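Local coordinates for protein 5-carboxymethyl-2-hydroxymuconate semialdehyde dehydrogenase (Thermus thermophilus, PDB 2D4E) that probably oxidises 5-carboxymethyl-2-hydroxymuconate semialdehyde to the acid with NAD, as a member of the aldehyde dehydrogenase family, at residues S179-A184 with S269-G274; E303-S308 with Y435-Y440; K429-K434 with L454-G459. All blocks are in the same frame, centred on the assembly; numbering follows the deposited sequence.

Contact 1: residues S179-A184 with S269-G274; sequences STWRIA and SPELGG. With NAD (nicotinamide-adenine-dinucleotide), chain K.
Trp181 sends CG anti to its backbone N (chi1 179°), which turns the indole NE1 toward strand 267-271. The Arg182 chain bends at chi2 (-70°) and carries its guanidinium to the same strand. From the other side, Glu271 runs extended beyond CG, so its carboxylate arrives between the two. Trp181 NE1 donates to Glu271 OE2 at 3.3 Å. It meets the syn lone pair in the plane of the ring, and ring and carboxylate are nearly coplanar. The other oxygen, Glu271 OE1, forms a salt bridge with Arg182 NH2 at 2.9 Å, although NH2 is less surely placed in the model. It also bonds to Thr248 OG1. Arg182 NH1 donates to Ser269 OG at 3.0 Å, in the guanidinium plane, and pairs with Glu486 as well. This buried carboxylate is thus held at both oxygens. The nearby positive charge would probably favour its ionised form. Beyond Glu271 the chain turns to the cofactor: N7N of the nicotinamide amide donates to Leu272 O at 3.1 Å, nearly straight (166°). Glu271 lies in the family's Glu-Leu-Gly-Gly sequence, consistent with the general-base glutamate at the nicotinamide end of an aldehyde dehydrogenase NAD pocket.

Contact 2: residues E303-S308 with Y435-Y440; sequences ERCTAS and YGLAAY. With NAD (nicotinamide-adenine-dinucleotide), chain K.
The loop 303-308 carries the cysteine that aldehyde dehydrogenases use as nucleophile, a role inferred here for Cys305. A type I turn from Arg304 to Ala307 presents it. Its SG takes the crowded position between backbone N and carbonyl carbon (chi1 64°) and lies 3.2 Å from NAD C4N. Leu437 flanks the turn beside the nicotinamide. Its CG is anti to the backbone N, and its methyl CD2 reaches Cys305 O at 3.5 Å and Cys305 SG at 3.9 Å. The same methyl meets Thr306 CG2 obliquely at 3.9 Å. Further along, Tyr440 OH donates to Thr306 O at 2.8 Å. The hydroxyl lies in the carbonyl plane on a lone pair, with a C=O...OH angle of 142°. Asn467 ND2 bonds to the same hydroxyl, which is therefore gripped twice. Ser308 CB rests against the ring at CD1, 4.0 Å away, and the ring of Tyr462 meets that of Tyr440, the planes about 15° apart. A phenylalanine here would lose the bond to Thr306 O and would probably loosen the turn at Cys305. Leu437 and strand 438-442 thus hold the cysteine loop that faces nicotinamide in an aldehyde dehydrogenase active site.

Contact 3: residues K429-K434 with L454-G459; sequences KANDTK and LELEAG
Two helix ends meet here in an alpha/beta fold. Helix 446-455 makes the beta-alpha-beta crossover between the parallel strands 438-442 and 460-463, and helix 423-431 leads into the first of them. The side-chain amide of Asn431 bridges to the chain leaving helix 446-455, and both ends of the amide are used. Asn431 ND2 donates to Glu455 O at 3.1 Å, with the acceptor near the amide plane and an N-H...O angle of 162°. Asn431 OD1 accepts from Glu457 N at 2.9 Å. That bond is almost straight at the hydrogen (172°), but the donor sits above the carbonyl plane. The amide thus satisfies one carbonyl and one N-H at the turn, where Leu456 is the first residue to leave helical geometry. Leu456 O is met from outside, by Lys499 NZ of the second subunit. The Glu455 carboxylate forms salt bridges with Arg82 of the second subunit (through OE1) and Arg152 of the third (through OE2), so this turn lies at the subunit interfaces. Glu457, extended beyond CG, lays its carboxylate over the Asn431 amide, the planes 22° apart and stacked. Its OE1 forms a salt bridge with Lys479 NZ, which also binds Thr433 O. Beneath the polar layer, Ala430 CB touches Leu456 CD2 at 3.6 Å.

In the fold
Contacts 1 and 2 meet at the nicotinamide end of NAD, their centres 14 Å apart. Glu271 OE1 of contact 1 lies 7.2 Å from Cys305 SG of contact 2, consistent with the general base and nucleophile of this family sharing one active site. The two contacts also touch directly, Gly273 O to Tyr435 CD2 at 3.4 Å. Contact 3 sits 11 Å from contact 2, centre to centre, and packs on segment 435-440: Ala458 CB meets Leu437 O at 3.6 Å, and Leu456 CD1 meets Ala439 CB at 3.9 Å. It does not touch contact 1; their nearest atoms are about 7 Å apart. Contact 3 is also bonded to two other subunits.

Contact 1: residues S179-A184 with S269-G274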
loop_
_atom_site.group_PDB
_atom_site.type_symbol
_atom_site.label_atom_id
_atom_site.label_comp_id
_atom_site.label_asym_id
_atom_site.label_seq_id
_atom_site.Cartn_x
_atom_site.Cartn_y
_atom_site.Cartn_z
ATOM N N SER C 179 -2.486 -27.601 8.325
ATOM C CA SER C 179 -2.463 -27.941 6.907
ATOM C C SER C 179 -3.358 -26.975 6.139
ATOM O O SER C 179 -2.980 -26.495 5.074
ATOM C CB SER C 179 -2.911 -29.391 6.669
ATOM O OG SER C 179 -4.279 -29.582 6.994
ATOM N N THR C 180 -4.533 -26.676 6.687
ATOM C CA THR C 180 -5.458 -25.749 6.033
ATOM C C THR C 180 -4.886 -24.337 6.008
ATOM O O THR C 180 -5.260 -23.528 5.157
ATOM C CB THR C 180 -6.843 -25.719 6.725
ATOM O OG1 THR C 180 -6.700 -25.300 8.089
ATOM C CG2 THR C 180 -7.486 -27.100 6.673
ATOM N N TRP C 181 -3.974 -24.053 6.937
ATOM C CA TRP C 181 -3.313 -22.750 7.016
ATOM C C TRP C 181 -2.539 -22.479 5.714
ATOM O O TRP C 181 -2.378 -21.328 5.306
ATOM C CB TRP C 181 -2.336 -22.737 8.201
ATOM C CG TRP C 181 -1.561 -21.449 8.398
ATOM C CD1 TRP C 181 -0.201 -21.319 8.500
ATOM C CD2 TRP C 181 -2.100 -20.128 8.549
ATOM N NE1 TRP C 181 0.133 -20.006 8.705
ATOM C CE2 TRP C 181 -1.010 -19.252 8.738
ATOM C CE3 TRP C 181 -3.402 -19.600 8.540
ATOM C CZ2 TRP C 181 -1.177 -17.872 8.919
ATOM C CZ3 TRP C 181 -3.568 -18.226 8.720
ATOM C CH2 TRP C 181 -2.462 -17.380 8.906
ATOM N N ARG C 182 -2.070 -23.542 5.068
ATOM C CA ARG C 182 -1.304 -23.413 3.826
ATOM C C ARG C 182 -2.139 -23.733 2.584
ATOM O O ARG C 182 -1.982 -23.107 1.527
ATOM C CB ARG C 182 -0.100 -24.351 3.865
ATOM C CG ARG C 182 0.718 -24.265 5.148
ATOM C CD ARG C 182 1.480 -22.952 5.271
ATOM N NE ARG C 182 2.660 -23.147 6.112
ATOM C CZ ARG C 182 3.821 -22.524 5.937
ATOM N NH1 ARG C 182 3.963 -21.638 4.959
ATOM N NH2 ARG C 182 4.839 -22.786 6.747
ATOM N N ILE C 183 -3.021 -24.719 2.720
ATOM C CA ILE C 183 -3.881 -25.137 1.627
ATOM C C ILE C 183 -4.817 -24.026 1.167
ATOM O O ILE C 183 -4.968 -23.785 -0.029
ATOM C CB ILE C 183 -4.734 -26.354 2.039
ATOM C CG1 ILE C 183 -3.816 -27.536 2.384
ATOM C CG2 ILE C 183 -5.708 -26.709 0.917
ATOM C CD1 ILE C 183 -4.535 -28.683 3.084
ATOM N N ALA C 184 -5.445 -23.353 2.121
ATOM C CA ALA C 184 -6.378 -22.281 1.808
ATOM C C ALA C 184 -5.745 -21.180 0.950
ATOM O O ALA C 184 -6.271 -20.831 -0.105
ATOM C CB ALA C 184 -6.953 -21.699 3.102
ATOM N N SER C 269 8.823 -21.881 2.158
ATOM C CA SER C 269 8.178 -21.033 3.158
ATOM C C SER C 269 8.154 -21.819 4.466
ATOM O O SER C 269 7.123 -22.377 4.851
ATOM C CB SER C 269 6.750 -20.698 2.727
ATOM O OG SER C 269 6.093 -19.938 3.722
ATOM N N PRO C 270 9.291 -21.860 5.176
ATOM C CA PRO C 270 9.383 -22.598 6.435
ATOM C C PRO C 270 8.980 -21.902 7.727
ATOM O O PRO C 270 9.385 -20.776 7.999
ATOM C CB PRO C 270 10.848 -23.022 6.462
ATOM C CG PRO C 270 11.526 -21.796 5.925
ATOM C CD PRO C 270 10.620 -21.366 4.762
ATOM N N GLU C 271 8.176 -22.608 8.512
ATOM C CA GLU C 271 7.728 -22.164 9.829
ATOM C C GLU C 271 8.336 -23.273 10.684
ATOM O O GLU C 271 7.820 -24.392 10.738
ATOM C CB GLU C 271 6.202 -22.161 9.903
ATOM C CG GLU C 271 5.560 -21.112 8.997
ATOM C CD GLU C 271 4.046 -21.189 8.990
ATOM O OE1 GLU C 271 3.516 -22.292 9.231
ATOM O OE2 GLU C 271 3.387 -20.156 8.725
ATOM N N LEU C 272 9.462 -22.962 11.314
ATOM C CA LEU C 272 10.197 -23.951 12.084
ATOM C C LEU C 272 10.087 -23.850 13.608
ATOM O O LEU C 272 9.109 -23.317 14.134
ATOM C CB LEU C 272 11.662 -23.919 11.621
ATOM C CG LEU C 272 11.790 -23.867 10.080
ATOM C CD1 LEU C 272 13.238 -23.658 9.682
ATOM C CD2 LEU C 272 11.242 -25.153 9.450
ATOM N N GLY C 273 11.097 -24.370 14.304
ATOM C CA GLY C 273 11.091 -24.389 15.759
ATOM C C GLY C 273 11.057 -23.070 16.502
ATOM O O GLY C 273 11.161 -21.997 15.912
ATOM N N GLY C 274 10.902 -23.157 17.818
ATOM C CA GLY C 274 10.870 -21.962 18.631
ATOM C C GLY C 274 11.234 -22.237 20.078
ATOM O O GLY C 274 11.216 -23.383 20.535
HETATM P PA NAD K . 9.090 -32.847 11.704
HETATM O O1A NAD K . 9.896 -34.061 11.765
HETATM O O2A NAD K . 9.823 -31.723 11.095
HETATM O O5B NAD K . 7.719 -33.013 10.851
HETATM C C5B NAD K . 7.184 -32.031 9.901
HETATM C C4B NAD K . 6.967 -32.733 8.578
HETATM O O4B NAD K . 8.301 -32.979 8.081
HETATM C C3B NAD K . 6.321 -34.143 8.683
HETATM O O3B NAD K . 5.157 -34.233 7.834
HETATM C C2B NAD K . 7.475 -35.072 8.271
HETATM O O2B NAD K . 7.028 -36.283 7.621
HETATM C C1B NAD K . 8.294 -34.165 7.375
HETATM N N9A NAD K . 9.668 -34.611 7.241
HETATM C C8A NAD K . 10.522 -35.131 8.197
HETATM N N7A NAD K . 11.748 -35.448 7.716
HETATM C C5A NAD K . 11.648 -35.098 6.369
HETATM C C6A NAD K . 12.599 -35.179 5.283
HETATM N N6A NAD K . 13.838 -35.654 5.432
HETATM N N1A NAD K . 12.160 -34.733 4.045
HETATM C C2A NAD K . 10.866 -34.242 3.897
HETATM N N3A NAD K . 9.931 -34.133 4.830
HETATM C C4A NAD K . 10.375 -34.576 6.054
HETATM O O3 NAD K . 8.633 -32.537 13.122
HETATM P PN NAD K . 7.287 -32.420 13.951
HETATM O O1N NAD K . 7.464 -33.310 15.118
HETATM O O2N NAD K . 6.146 -32.718 13.069
HETATM O O5D NAD K . 7.558 -30.946 14.341
HETATM C C5D NAD K . 7.048 -30.233 15.442
HETATM C C4D NAD K . 7.805 -28.973 15.163
HETATM O O4D NAD K . 7.090 -28.096 14.264
HETATM C C3D NAD K . 8.272 -28.170 16.369
HETATM O O3D NAD K . 9.672 -27.831 16.305
HETATM C C2D NAD K . 7.330 -26.970 16.306
HETATM O O2D NAD K . 7.915 -25.827 16.964
HETATM C C1D NAD K . 7.137 -26.814 14.814
HETATM N N1N NAD K . 5.929 -26.052 14.457
HETATM C C2N NAD K . 6.214 -24.773 14.004
HETATM C C3N NAD K . 5.124 -23.986 13.662
HETATM C C7N NAD K . 5.297 -22.556 13.172
HETATM O O7N NAD K . 4.300 -21.920 12.883
HETATM N N7N NAD K . 6.526 -22.019 13.075
HETATM C C4N NAD K . 3.747 -24.487 13.780
HETATM C C5N NAD K . 3.612 -25.822 14.259
HETATM C C6N NAD K . 4.638 -26.655 14.614
#

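Contact 2: residues E303-S308 with Y435-Y440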
loop_
_atom_site.group_PDB
_atom_site.type_symbol
_atom_site.label_atom_id
_atom_site.label_comp_id
_atom_site.label_asym_id
_atom_site.label_seq_id
_atom_site.Cartn_x
_atom_site.Cartn_y
_atom_site.Cartn_z
ATOM N N GLU C 303 2.701 -28.875 23.457
ATOM C CA GLU C 303 3.139 -29.143 22.090
ATOM C C GLU C 303 2.694 -28.039 21.122
ATOM O O GLU C 303 2.070 -28.293 20.093
ATOM C CB GLU C 303 2.608 -30.512 21.657
ATOM C CG GLU C 303 3.017 -31.613 22.631
ATOM C CD GLU C 303 2.296 -32.929 22.397
ATOM O OE1 GLU C 303 1.051 -32.927 22.301
ATOM O OE2 GLU C 303 2.975 -33.969 22.327
ATOM N N ARG C 304 3.035 -26.806 21.480
ATOM C CA ARG C 304 2.700 -25.631 20.688
ATOM C C ARG C 304 4.002 -24.927 20.306
ATOM O O ARG C 304 4.858 -24.679 21.157
ATOM C CB ARG C 304 1.809 -24.699 21.510
ATOM C CG ARG C 304 1.358 -23.455 20.770
ATOM C CD ARG C 304 -0.146 -23.426 20.591
ATOM N NE ARG C 304 -0.867 -23.172 21.838
ATOM C CZ ARG C 304 -2.191 -23.237 21.948
ATOM N NH1 ARG C 304 -2.927 -23.548 20.888
ATOM N NH2 ARG C 304 -2.781 -23.001 23.111
ATOM N N CYS C 305 4.155 -24.614 19.024
ATOM C CA CYS C 305 5.369 -23.965 18.544
ATOM C C CYS C 305 5.626 -22.605 19.164
ATOM O O CYS C 305 6.776 -22.222 19.365
ATOM C CB CYS C 305 5.321 -23.809 17.025
ATOM S SG CYS C 305 4.001 -22.724 16.401
ATOM N N THR C 306 4.555 -21.875 19.451
ATOM C CA THR C 306 4.653 -20.538 20.028
ATOM C C THR C 306 4.639 -20.554 21.557
ATOM O O THR C 306 4.486 -19.511 22.197
ATOM C CB THR C 306 3.482 -19.669 19.562
ATOM O OG1 THR C 306 2.252 -20.316 19.918
ATOM C CG2 THR C 306 3.528 -19.472 18.042
ATOM N N ALA C 307 4.797 -21.733 22.144
ATOM C CA ALA C 307 4.793 -21.847 23.596
ATOM C C ALA C 307 5.916 -21.021 24.230
ATOM O O ALA C 307 7.027 -20.954 23.701
ATOM C CB ALA C 307 4.927 -23.314 23.996
ATOM N N SER C 308 5.617 -20.375 25.356
ATOM C CA SER C 308 6.624 -19.586 26.065
ATOM C C SER C 308 7.357 -20.541 27.012
ATOM O O SER C 308 7.088 -20.578 28.214
ATOM C CB SER C 308 5.955 -18.443 26.851
ATOM O OG SER C 308 4.836 -18.903 27.590
ATOM N N TYR C 435 16.669 -19.374 18.098
ATOM C CA TYR C 435 15.300 -19.232 17.617
ATOM C C TYR C 435 14.805 -17.787 17.626
ATOM O O TYR C 435 15.487 -16.879 18.118
ATOM C CB TYR C 435 14.357 -20.112 18.445
ATOM C CG TYR C 435 14.630 -21.597 18.303
ATOM C CD1 TYR C 435 15.163 -22.336 19.361
ATOM C CD2 TYR C 435 14.356 -22.263 17.107
ATOM C CE1 TYR C 435 15.415 -23.702 19.232
ATOM C CE2 TYR C 435 14.605 -23.630 16.967
ATOM C CZ TYR C 435 15.134 -24.340 18.031
ATOM O OH TYR C 435 15.391 -25.685 17.890
ATOM N N GLY C 436 13.617 -17.582 17.067
ATOM C CA GLY C 436 13.041 -16.253 17.022
ATOM C C GLY C 436 11.639 -16.260 16.445
ATOM O O GLY C 436 11.367 -15.582 15.455
ATOM N N LEU C 437 10.747 -17.032 17.058
ATOM C CA LEU C 437 9.366 -17.110 16.594
ATOM C C LEU C 437 8.505 -16.049 17.294
ATOM O O LEU C 437 8.113 -15.057 16.681
ATOM C CB LEU C 437 8.804 -18.513 16.847
ATOM C CG LEU C 437 7.406 -18.808 16.289
ATOM C CD1 LEU C 437 7.350 -18.471 14.798
ATOM C CD2 LEU C 437 7.070 -20.271 16.524
ATOM N N ALA C 438 8.218 -16.250 18.575
ATOM C CA ALA C 438 7.418 -15.286 19.322
ATOM C C ALA C 438 8.109 -14.800 20.597
ATOM O O ALA C 438 9.164 -15.296 20.982
ATOM C CB ALA C 438 6.069 -15.893 19.671
ATOM N N ALA C 439 7.496 -13.817 21.243
ATOM C CA ALA C 439 8.005 -13.261 22.490
ATOM C C ALA C 439 6.805 -12.624 23.179
ATOM O O ALA C 439 5.902 -12.126 22.512
ATOM C CB ALA C 439 9.086 -12.219 22.215
ATOM N N TYR C 440 6.792 -12.661 24.509
ATOM C CA TYR C 440 5.697 -12.093 25.293
ATOM C C TYR C 440 6.259 -11.154 26.359
ATOM O O TYR C 440 7.146 -11.531 27.138
ATOM C CB TYR C 440 4.888 -13.214 25.950
ATOM C CG TYR C 440 4.419 -14.264 24.965
ATOM C CD1 TYR C 440 5.287 -15.256 24.510
ATOM C CD2 TYR C 440 3.120 -14.237 24.452
ATOM C CE1 TYR C 440 4.878 -16.196 23.570
ATOM C CE2 TYR C 440 2.696 -15.171 23.505
ATOM C CZ TYR C 440 3.580 -16.146 23.068
ATOM O OH TYR C 440 3.175 -17.068 22.127
HETATM P PA NAD K . 9.090 -32.847 11.704
HETATM O O1A NAD K . 9.896 -34.061 11.765
HETATM O O2A NAD K . 9.823 -31.723 11.095
HETATM O O5B NAD K . 7.719 -33.013 10.851
HETATM C C5B NAD K . 7.184 -32.031 9.901
HETATM C C4B NAD K . 6.967 -32.733 8.578
HETATM O O4B NAD K . 8.301 -32.979 8.081
HETATM C C3B NAD K . 6.321 -34.143 8.683
HETATM O O3B NAD K . 5.157 -34.233 7.834
HETATM C C2B NAD K . 7.475 -35.072 8.271
HETATM O O2B NAD K . 7.028 -36.283 7.621
HETATM C C1B NAD K . 8.294 -34.165 7.375
HETATM N N9A NAD K . 9.668 -34.611 7.241
HETATM C C8A NAD K . 10.522 -35.131 8.197
HETATM N N7A NAD K . 11.748 -35.448 7.716
HETATM C C5A NAD K . 11.648 -35.098 6.369
HETATM C C6A NAD K . 12.599 -35.179 5.283
HETATM N N6A NAD K . 13.838 -35.654 5.432
HETATM N N1A NAD K . 12.160 -34.733 4.045
HETATM C C2A NAD K . 10.866 -34.242 3.897
HETATM N N3A NAD K . 9.931 -34.133 4.830
HETATM C C4A NAD K . 10.375 -34.576 6.054
HETATM O O3 NAD K . 8.633 -32.537 13.122
HETATM P PN NAD K . 7.287 -32.420 13.951
HETATM O O1N NAD K . 7.464 -33.310 15.118
HETATM O O2N NAD K . 6.146 -32.718 13.069
HETATM O O5D NAD K . 7.558 -30.946 14.341
HETATM C C5D NAD K . 7.048 -30.233 15.442
HETATM C C4D NAD K . 7.805 -28.973 15.163
HETATM O O4D NAD K . 7.090 -28.096 14.264
HETATM C C3D NAD K . 8.272 -28.170 16.369
HETATM O O3D NAD K . 9.672 -27.831 16.305
HETATM C C2D NAD K . 7.330 -26.970 16.306
HETATM O O2D NAD K . 7.915 -25.827 16.964
HETATM C C1D NAD K . 7.137 -26.814 14.814
HETATM N N1N NAD K . 5.929 -26.052 14.457
HETATM C C2N NAD K . 6.214 -24.773 14.004
HETATM C C3N NAD K . 5.124 -23.986 13.662
HETATM C C7N NAD K . 5.297 -22.556 13.172
HETATM O O7N NAD K . 4.300 -21.920 12.883
HETATM N N7N NAD K . 6.526 -22.019 13.075
HETATM C C4N NAD K . 3.747 -24.487 13.780
HETATM C C5N NAD K . 3.612 -25.822 14.259
HETATM C C6N NAD K . 4.638 -26.655 14.614
#

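Contact 3: residues K429-K434 with L454-G459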
loop_
_atom_site.group_PDB
_atom_site.type_symbol
_atom_site.label_atom_id
_atom_site.label_comp_id
_atom_site.label_asym_id
_atom_site.label_seq_id
_atom_site.Cartn_x
_atom_site.Cartn_y
_atom_site.Cartn_z
ATOM N N LYS C 429 19.086 -11.879 27.329
ATOM C CA LYS C 429 18.760 -13.291 27.514
ATOM C C LYS C 429 17.617 -13.723 26.598
ATOM O O LYS C 429 17.622 -14.837 26.073
ATOM C CB LYS C 429 18.381 -13.568 28.974
ATOM C CG LYS C 429 19.539 -13.447 29.951
ATOM C CD LYS C 429 19.116 -13.733 31.391
ATOM C CE LYS C 429 20.335 -13.699 32.312
ATOM N NZ LYS C 429 20.011 -13.878 33.755
ATOM N N ALA C 430 16.636 -12.845 26.408
ATOM C CA ALA C 430 15.508 -13.175 25.540
ATOM C C ALA C 430 16.006 -13.482 24.124
ATOM O O ALA C 430 15.601 -14.474 23.522
ATOM C CB ALA C 430 14.502 -12.019 25.508
ATOM N N ASN C 431 16.899 -12.639 23.608
ATOM C CA ASN C 431 17.429 -12.819 22.257
ATOM C C ASN C 431 18.547 -13.836 22.134
ATOM O O ASN C 431 18.941 -14.189 21.021
ATOM C CB ASN C 431 17.938 -11.491 21.690
ATOM C CG ASN C 431 16.819 -10.538 21.349
ATOM O OD1 ASN C 431 15.665 -10.948 21.201
ATOM N ND2 ASN C 431 17.154 -9.254 21.204
ATOM N N ASP C 432 19.057 -14.319 23.261
ATOM C CA ASP C 432 20.159 -15.266 23.220
ATOM C C ASP C 432 19.807 -16.741 23.010
ATOM O O ASP C 432 20.045 -17.571 23.885
ATOM C CB ASP C 432 21.022 -15.103 24.479
ATOM C CG ASP C 432 22.382 -15.785 24.353
ATOM O OD1 ASP C 432 22.839 -16.015 23.212
ATOM O OD2 ASP C 432 23.001 -16.076 25.401
ATOM N N THR C 433 19.217 -17.050 21.855
ATOM C CA THR C 433 18.894 -18.426 21.458
ATOM C C THR C 433 18.961 -18.414 19.942
ATOM O O THR C 433 18.981 -17.344 19.330
ATOM C CB THR C 433 17.470 -18.908 21.871
ATOM O OG1 THR C 433 16.487 -18.379 20.970
ATOM C CG2 THR C 433 17.151 -18.490 23.291
ATOM N N LYS C 434 19.002 -19.589 19.331
ATOM C CA LYS C 434 19.072 -19.662 17.878
ATOM C C LYS C 434 17.689 -19.501 17.252
ATOM O O LYS C 434 17.552 -19.479 16.024
ATOM C CB LYS C 434 19.685 -20.996 17.441
ATOM C CG LYS C 434 18.862 -22.216 17.811
ATOM C CD LYS C 434 19.410 -23.469 17.130
ATOM C CE LYS C 434 18.503 -24.666 17.346
ATOM N NZ LYS C 434 18.884 -25.812 16.473
ATOM N N LEU C 454 10.345 -3.587 19.820
ATOM C CA LEU C 454 11.223 -3.310 18.687
ATOM C C LEU C 454 12.558 -4.058 18.744
ATOM O O LEU C 454 13.105 -4.432 17.709
ATOM C CB LEU C 454 11.500 -1.808 18.587
ATOM C CG LEU C 454 12.356 -1.387 17.387
ATOM C CD1 LEU C 454 11.550 -1.570 16.108
ATOM C CD2 LEU C 454 12.785 0.065 17.525
ATOM N N GLU C 455 13.077 -4.273 19.948
ATOM C CA GLU C 455 14.363 -4.953 20.123
ATOM C C GLU C 455 14.332 -6.485 20.174
ATOM O O GLU C 455 15.344 -7.129 19.911
ATOM C CB GLU C 455 15.052 -4.437 21.392
ATOM C CG GLU C 455 15.452 -2.972 21.346
ATOM C CD GLU C 455 16.550 -2.700 20.333
ATOM O OE1 GLU C 455 17.612 -3.350 20.416
ATOM O OE2 GLU C 455 16.359 -1.836 19.456
ATOM N N LEU C 456 13.191 -7.072 20.519
ATOM C CA LEU C 456 13.084 -8.529 20.594
ATOM C C LEU C 456 13.117 -9.173 19.204
ATOM O O LEU C 456 12.307 -8.846 18.332
ATOM C CB LEU C 456 11.800 -8.920 21.332
ATOM C CG LEU C 456 11.790 -8.639 22.842
ATOM C CD1 LEU C 456 10.369 -8.705 23.370
ATOM C CD2 LEU C 456 12.673 -9.645 23.561
ATOM N N GLU C 457 14.060 -10.089 19.004
ATOM C CA GLU C 457 14.205 -10.761 17.719
ATOM C C GLU C 457 13.196 -11.897 17.621
ATOM O O GLU C 457 13.439 -13.033 18.043
ATOM C CB GLU C 457 15.647 -11.260 17.567
ATOM C CG GLU C 457 16.654 -10.164 17.907
ATOM C CD GLU C 457 18.096 -10.636 17.929
ATOM O OE1 GLU C 457 18.364 -11.760 18.403
ATOM O OE2 GLU C 457 18.972 -9.866 17.491
ATOM N N ALA C 458 12.041 -11.561 17.067
ATOM C CA ALA C 458 10.959 -12.505 16.911
ATOM C C ALA C 458 10.033 -11.998 15.820
ATOM O O ALA C 458 9.971 -10.799 15.552
ATOM C CB ALA C 458 10.199 -12.628 18.222
ATOM N N GLY C 459 9.317 -12.911 15.181
ATOM C CA GLY C 459 8.391 -12.492 14.151
ATOM C C GLY C 459 7.151 -11.885 14.784
ATOM O O GLY C 459 6.503 -11.026 14.185
#